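Local coordinates for protein oxidoreductase, short-chain dehydrogenase/reductase family (PDB 3L6E) that probably works as an NAD(P)-dependent reductase of the short-chain dehydrogenase family, perhaps reducing 3-dehydrosphinganine in sphingolipid metabolism, at residues Asn108-Ser111 against Thr112-Ala116; Ala164-Asp168 against Ser169-Leu173. One frame throughout, in Å; residues are numbered along the deposited sequence.

Contact 1: Asn108-Ser111 against Thr112-Ala116. Unlike the reference sequence in segment 108-111: Val110 (reference Ile).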
ATOM      1  N   ASN A 108      15.600   2.933  17.774  1.00 40.41           N
ATOM      2  CA  ASN A 108      14.404   2.931  16.987  1.00 37.01           C
ATOM      3  C   ASN A 108      13.489   4.099  17.088  1.00 34.09           C
ATOM      4  O   ASN A 108      13.128   4.638  16.097  1.00 33.78           O
ATOM      5  CB  ASN A 108      13.669   1.637  17.112  1.00 36.53           C
ATOM      6  CG  ASN A 108      14.453   0.531  16.582  1.00 35.55           C
ATOM      7  OD1 ASN A 108      15.591   0.697  16.253  1.00 37.06           O
ATOM      8  ND2 ASN A 108      13.867  -0.591  16.483  1.00 36.76           N
ATOM      9  N   LEU A 109      13.112   4.498  18.275  1.00 31.21           N
ATOM     10  CA  LEU A 109      12.207   5.583  18.353  1.00 29.23           C
ATOM     11  C   LEU A 109      12.913   6.898  18.281  1.00 27.90           C
ATOM     12  O   LEU A 109      12.494   7.763  17.640  1.00 27.98           O
ATOM     13  CB  LEU A 109      11.384   5.459  19.584  1.00 28.35           C
ATOM     14  CG  LEU A 109      10.375   6.544  19.793  1.00 42.49           C
ATOM     15  CD1 LEU A 109       9.544   6.818  18.599  1.00 28.31           C
ATOM     16  CD2 LEU A 109       9.550   6.130  20.947  1.00 27.90           C
ATOM     17  N   VAL A 110      14.018   7.003  18.941  1.00 26.77           N
ATOM     18  CA  VAL A 110      14.844   8.201  18.979  1.00 26.07           C
ATOM     19  C   VAL A 110      15.363   8.552  17.586  1.00 25.60           C
ATOM     20  O   VAL A 110      15.294   9.714  17.161  1.00 25.43           O
ATOM     21  CB  VAL A 110      16.013   8.042  19.983  1.00 26.13           C
ATOM     22  CG1 VAL A 110      16.956   9.227  19.930  1.00 33.54           C
ATOM     23  CG2 VAL A 110      15.483   7.862  21.399  1.00 33.79           C
ATOM     24  N   SER A 111      15.872   7.555  16.866  1.00 24.93           N
ATOM     25  CA  SER A 111      16.359   7.802  15.516  1.00 23.02           C
ATOM     26  C   SER A 111      15.171   8.233  14.679  1.00 21.98           C
ATOM     27  O   SER A 111      15.275   9.179  13.904  1.00 22.10           O
ATOM     28  CB  SER A 111      17.073   6.580  14.919  1.00 23.12           C
ATOM     29  OG  SER A 111      16.159   5.591  14.457  1.00 24.27           O
ATOM     30  N   THR A 112      14.024   7.584  14.879  1.00 21.00           N
ATOM     31  CA  THR A 112      12.849   7.920  14.080  1.00 20.74           C
ATOM     32  C   THR A 112      12.431   9.371  14.299  1.00 20.65           C
ATOM     33  O   THR A 112      12.150  10.085  13.340  1.00 20.04           O
ATOM     34  CB  THR A 112      11.665   6.966  14.302  1.00 20.27           C
ATOM     35  OG1 THR A 112      12.035   5.648  13.898  1.00 22.09           O
ATOM     36  CG2 THR A 112      10.470   7.387  13.462  1.00 20.71           C
ATOM     37  N   ILE A 113      12.416   9.796  15.556  1.00 21.69           N
ATOM     38  CA  ILE A 113      12.028  11.172  15.921  1.00 22.38           C
ATOM     39  C   ILE A 113      13.002  12.235  15.408  1.00 22.41           C
ATOM     40  O   ILE A 113      12.577  13.267  14.888  1.00 22.23           O
ATOM     41  CB  ILE A 113      11.803  11.305  17.436  1.00 22.22           C
ATOM     42  CG1 ILE A 113      10.533  10.533  17.817  1.00 33.80           C
ATOM     43  CG2 ILE A 113      11.679  12.778  17.845  1.00 33.91           C
ATOM     44  CD1 ILE A 113      10.223  10.486  19.287  1.00 22.44           C
ATOM     45  N   LEU A 114      14.297  11.968  15.545  1.00 23.10           N
ATOM     46  CA  LEU A 114      15.341  12.907  15.134  1.00 24.17           C
ATOM     47  C   LEU A 114      15.438  13.051  13.613  1.00 25.50           C
ATOM     48  O   LEU A 114      15.618  14.154  13.100  1.00 26.52           O
ATOM     49  CB  LEU A 114      16.692  12.493  15.710  1.00 24.35           C
ATOM     50  CG  LEU A 114      16.899  12.544  17.224  1.00 32.14           C
ATOM     51  CD1 LEU A 114      18.094  11.687  17.585  1.00 24.84           C
ATOM     52  CD2 LEU A 114      17.074  13.977  17.747  1.00 24.57           C
ATOM     53  N   VAL A 115      15.303  11.944  12.889  1.00 25.31           N
ATOM     54  CA  VAL A 115      15.288  12.019  11.431  1.00 25.31           C
ATOM     55  C   VAL A 115      14.065  12.820  10.962  1.00 24.76           C
ATOM     56  O   VAL A 115      14.156  13.637  10.040  1.00 25.14           O
ATOM     57  CB  VAL A 115      15.356  10.611  10.801  1.00 25.24           C
ATOM     58  CG1 VAL A 115      15.055  10.637   9.294  1.00 28.47           C
ATOM     59  CG2 VAL A 115      16.721   9.994  11.071  1.00 29.15           C
ATOM     60  N   ALA A 116      12.928  12.584  11.606  1.00 23.69           N
ATOM     61  CA  ALA A 116      11.689  13.234  11.226  1.00 23.04           C
ATOM     62  C   ALA A 116      11.794  14.751  11.451  1.00 23.61           C
ATOM     63  O   ALA A 116      11.459  15.527  10.562  1.00 23.11           O
ATOM     64  CB  ALA A 116      10.533  12.652  11.992  1.00 22.69           C
TER
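Thr112 sets its hydroxyl beside its own backbone N (chi1 -63°), which turns OG1 back along the helix to the carbonyl of Asn108, one turn earlier. The bond is short, 2.7 Å from Thr112 OG1 to Asn108 O, and meets the carbonyl almost head-on. Asn108 O therefore carries two donors from one residue, because Thr112 N also reaches it, but weakly, at 3.3 Å. That weak amide bond coincides with a wider, pi-type turn at 108-110; beyond it the helix tightens, and Ile113 N, Leu114 N and Val115 N take the carbonyls of Leu109, Val110 and Ser111 in regular i to i+4 fashion.

Two apolar pairs follow the same spacing. Val110 CG1 runs alongside Leu114, both side chains pointing the same way, and touches CD1 of Leu114 at 3.6 Å. Leu109 and Ile113 instead lie at a slant to each other, with Leu109 CD1 3.8 Å from Ile113 CD1. Ser111 OG makes a hydrogen bond to the carbonyl O of Ser107 and a weak one with His83 NE2.

This is the middle of helix 98-123 in the Rossmann fold of the family. Thr112 and Val115 pack on strand 80-84, Leu114 meets helix 61-75, and Ile113 and Ala116 rest against Phe158 of helix 145-165, where Thr112 also touches Met155.

Contact 2: Ala164-Asp168 against Ser169-Leu173. Unlike the reference sequence in segment 164-168: Asp168 (reference Gly).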
ATOM      1  N   ALA A 164      -0.679  14.259  11.139  1.00 30.58           N
ATOM      2  CA  ALA A 164      -1.895  15.041  11.365  1.00 31.77           C
ATOM      3  C   ALA A 164      -1.562  16.509  11.691  1.00 32.91           C
ATOM      4  O   ALA A 164      -2.343  17.420  11.393  1.00 33.10           O
ATOM      5  CB  ALA A 164      -2.742  14.418  12.468  1.00 31.53           C
ATOM      6  N   GLU A 165      -0.400  16.712  12.304  1.00 33.47           N
ATOM      7  CA  GLU A 165       0.137  18.032  12.599  1.00 34.29           C
ATOM      8  C   GLU A 165       0.638  18.710  11.320  1.00 34.71           C
ATOM      9  O   GLU A 165       0.558  19.928  11.185  1.00 34.90           O
ATOM     10  CB  GLU A 165       1.271  17.875  13.612  1.00 34.98           C
ATOM     11  CG  GLU A 165       2.067  19.117  13.951  1.00 49.44           C
ATOM     12  CD  GLU A 165       3.319  18.785  14.745  1.00 36.28           C
ATOM     13  OE1 GLU A 165       4.357  19.459  14.538  1.00 49.58           O
ATOM     14  OE2 GLU A 165       3.267  17.842  15.570  1.00 49.43           O
ATOM     15  N   LEU A 166       1.148  17.910  10.383  1.00 35.18           N
ATOM     16  CA  LEU A 166       1.653  18.423   9.110  1.00 34.81           C
ATOM     17  C   LEU A 166       0.612  18.408   7.986  1.00 35.68           C
ATOM     18  O   LEU A 166       0.955  18.582   6.818  1.00 35.29           O
ATOM     19  CB  LEU A 166       2.926  17.686   8.682  1.00 33.86           C
ATOM     20  CG  LEU A 166       4.197  17.803   9.532  1.00 36.70           C
ATOM     21  CD1 LEU A 166       5.279  16.908   8.953  1.00 33.02           C
ATOM     22  CD2 LEU A 166       4.699  19.248   9.665  1.00 33.19           C
ATOM     23  N   LYS A 167      -0.658  18.213   8.337  1.00 37.42           N
ATOM     24  CA  LYS A 167      -1.752  18.442   7.395  1.00 39.07           C
ATOM     25  C   LYS A 167      -1.558  19.807   6.731  1.00 39.95           C
ATOM     26  O   LYS A 167      -1.180  20.779   7.404  1.00 39.79           O
ATOM     27  CB  LYS A 167      -3.101  18.435   8.119  1.00 40.11           C
ATOM     28  CG  LYS A 167      -3.950  17.182   7.922  1.00 53.44           C
ATOM     29  CD  LYS A 167      -5.417  17.538   7.624  1.00 40.79           C
ATOM     30  CE  LYS A 167      -6.266  17.755   8.878  1.00 53.61           C
ATOM     31  NZ  LYS A 167      -6.080  19.091   9.505  1.00 40.63           N
ATOM     32  N   ASP A 168      -1.800  19.872   5.422  1.00 40.97           N
ATOM     33  CA  ASP A 168      -1.752  21.139   4.667  1.00 42.03           C
ATOM     34  C   ASP A 168      -0.337  21.674   4.436  1.00 41.77           C
ATOM     35  O   ASP A 168      -0.162  22.766   3.883  1.00 42.16           O
ATOM     36  CB  ASP A 168      -2.589  22.226   5.358  1.00 43.32           C
ATOM     37  CG  ASP A 168      -4.017  21.802   5.602  1.00 47.83           C
ATOM     38  OD1 ASP A 168      -4.709  21.463   4.623  1.00 44.10           O
ATOM     39  OD2 ASP A 168      -4.451  21.823   6.775  1.00 44.12           O
ATOM     40  N   SER A 169       0.663  20.917   4.878  1.00 40.96           N
ATOM     41  CA  SER A 169       2.063  21.269   4.668  1.00 39.80           C
ATOM     42  C   SER A 169       2.585  20.410   3.525  1.00 38.57           C
ATOM     43  O   SER A 169       2.256  19.226   3.442  1.00 38.68           O
ATOM     44  CB  SER A 169       2.873  21.051   5.952  1.00 39.86           C
ATOM     45  OG  SER A 169       4.270  21.020   5.714  1.00 49.15           O
ATOM     46  N   PRO A 170       3.401  21.002   2.635  1.00 36.81           N
ATOM     47  CA  PRO A 170       3.846  20.273   1.445  1.00 35.50           C
ATOM     48  C   PRO A 170       4.649  19.001   1.745  1.00 34.02           C
ATOM     49  O   PRO A 170       4.961  18.238   0.830  1.00 34.13           O
ATOM     50  CB  PRO A 170       4.704  21.303   0.700  1.00 35.51           C
ATOM     51  CG  PRO A 170       5.099  22.305   1.747  1.00 33.44           C
ATOM     52  CD  PRO A 170       3.937  22.376   2.674  1.00 36.10           C
ATOM     53  N   LEU A 171       4.977  18.766   3.010  1.00 32.24           N
ATOM     54  CA  LEU A 171       5.731  17.563   3.358  1.00 30.53           C
ATOM     55  C   LEU A 171       4.773  16.402   3.629  1.00 29.91           C
ATOM     56  O   LEU A 171       3.862  16.515   4.452  1.00 30.35           O
ATOM     57  CB  LEU A 171       6.668  17.835   4.538  1.00 29.27           C
ATOM     58  CG  LEU A 171       7.553  16.733   5.132  1.00 22.74           C
ATOM     59  CD1 LEU A 171       8.404  16.040   4.079  1.00 28.32           C
ATOM     60  CD2 LEU A 171       8.431  17.343   6.211  1.00 28.37           C
ATOM     61  N   ARG A 172       4.965  15.303   2.906  1.00 28.90           N
ATOM     62  CA  ARG A 172       4.051  14.157   2.972  1.00 28.06           C
ATOM     63  C   ARG A 172       4.647  13.048   3.828  1.00 26.23           C
ATOM     64  O   ARG A 172       5.809  12.723   3.660  1.00 26.29           O
ATOM     65  CB  ARG A 172       3.777  13.617   1.562  1.00 28.60           C
ATOM     66  CG  ARG A 172       2.821  14.460   0.741  1.00 39.15           C
ATOM     67  CD  ARG A 172       2.926  14.182  -0.763  1.00 29.86           C
ATOM     68  NE  ARG A 172       2.230  15.227  -1.525  1.00 39.65           N
ATOM     69  CZ  ARG A 172       2.294  15.391  -2.847  1.00 31.05           C
ATOM     70  NH1 ARG A 172       3.029  14.580  -3.603  1.00 40.03           N
ATOM     71  NH2 ARG A 172       1.612  16.374  -3.424  1.00 39.84           N
ATOM     72  N   LEU A 173       3.856  12.469   4.733  1.00 24.47           N
ATOM     73  CA  LEU A 173       4.318  11.320   5.511  1.00 22.53           C
ATOM     74  C   LEU A 173       3.724  10.037   4.969  1.00 21.73           C
ATOM     75  O   LEU A 173       2.508   9.915   4.802  1.00 21.53           O
ATOM     76  CB  LEU A 173       4.116  11.493   7.041  1.00 21.79           C
ATOM     77  CG  LEU A 173       5.306  12.153   7.773  1.00 22.88           C
ATOM     78  CD1 LEU A 173       5.616  13.520   7.158  1.00 21.41           C
ATOM     79  CD2 LEU A 173       5.120  12.297   9.315  1.00 21.77           C
TER
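The chain leaves helix 145-165 at Leu166 and reverses through a type II beta turn from Leu166 to Ser169, with Asp168 at positive phi (73°) in its third position. Ser169 N closes the turn on Leu166 O at 3.0 Å, approaching from above the carbonyl plane rather than within it. Ser169 CB is brought close to the same carbonyl, 3.2 Å from Leu166 O.

Leu166 is the side chain that reaches the strand. With CG beside its backbone N (chi1 -64°) and the rest of the chain extended, it carries CD1 to two leucines at the start of strand 171-181: CD1 of Leu173 lies 3.8 Å away and CD2 of Leu171 4.2 Å away. The turn is the helix-to-strand connection of a beta-alpha-beta unit, strand 128-137, helix 145-165 and strand 171-181, in the parallel sheet of a Rossmann fold. Between the two leucines Arg172 points away from the helix end, its backbone paired with Gly128 and Leu130 of the adjacent strand, and it packs on Asn227 of the second subunit. Leu166 and Leu171 also touch helix 98-123, at Val120 and Ile123 respectively, while the carbonyl of Leu173 accepts a hydrogen bond from Arg163.

From the N terminus the chain runs through three beta-alpha units and strand 80-84 before helix 98-123, where contact 1 links successive turns and closes no loop. After strand 128-137 it enters helix 145-165, and contact 2 closes the tight reversal into strand 171-181. The two contacts lie in series, neither nesting nor crossing, with centres about 17 Å apart and nearest atoms about 6 Å apart. Helix 98-123 connects them indirectly: beyond contact 1, its later turns meet Leu166 and Leu171 of contact 2. Helix 145-165 likewise packs on contact 1 through Met155, Phe158 and Leu162 before its end enters contact 2.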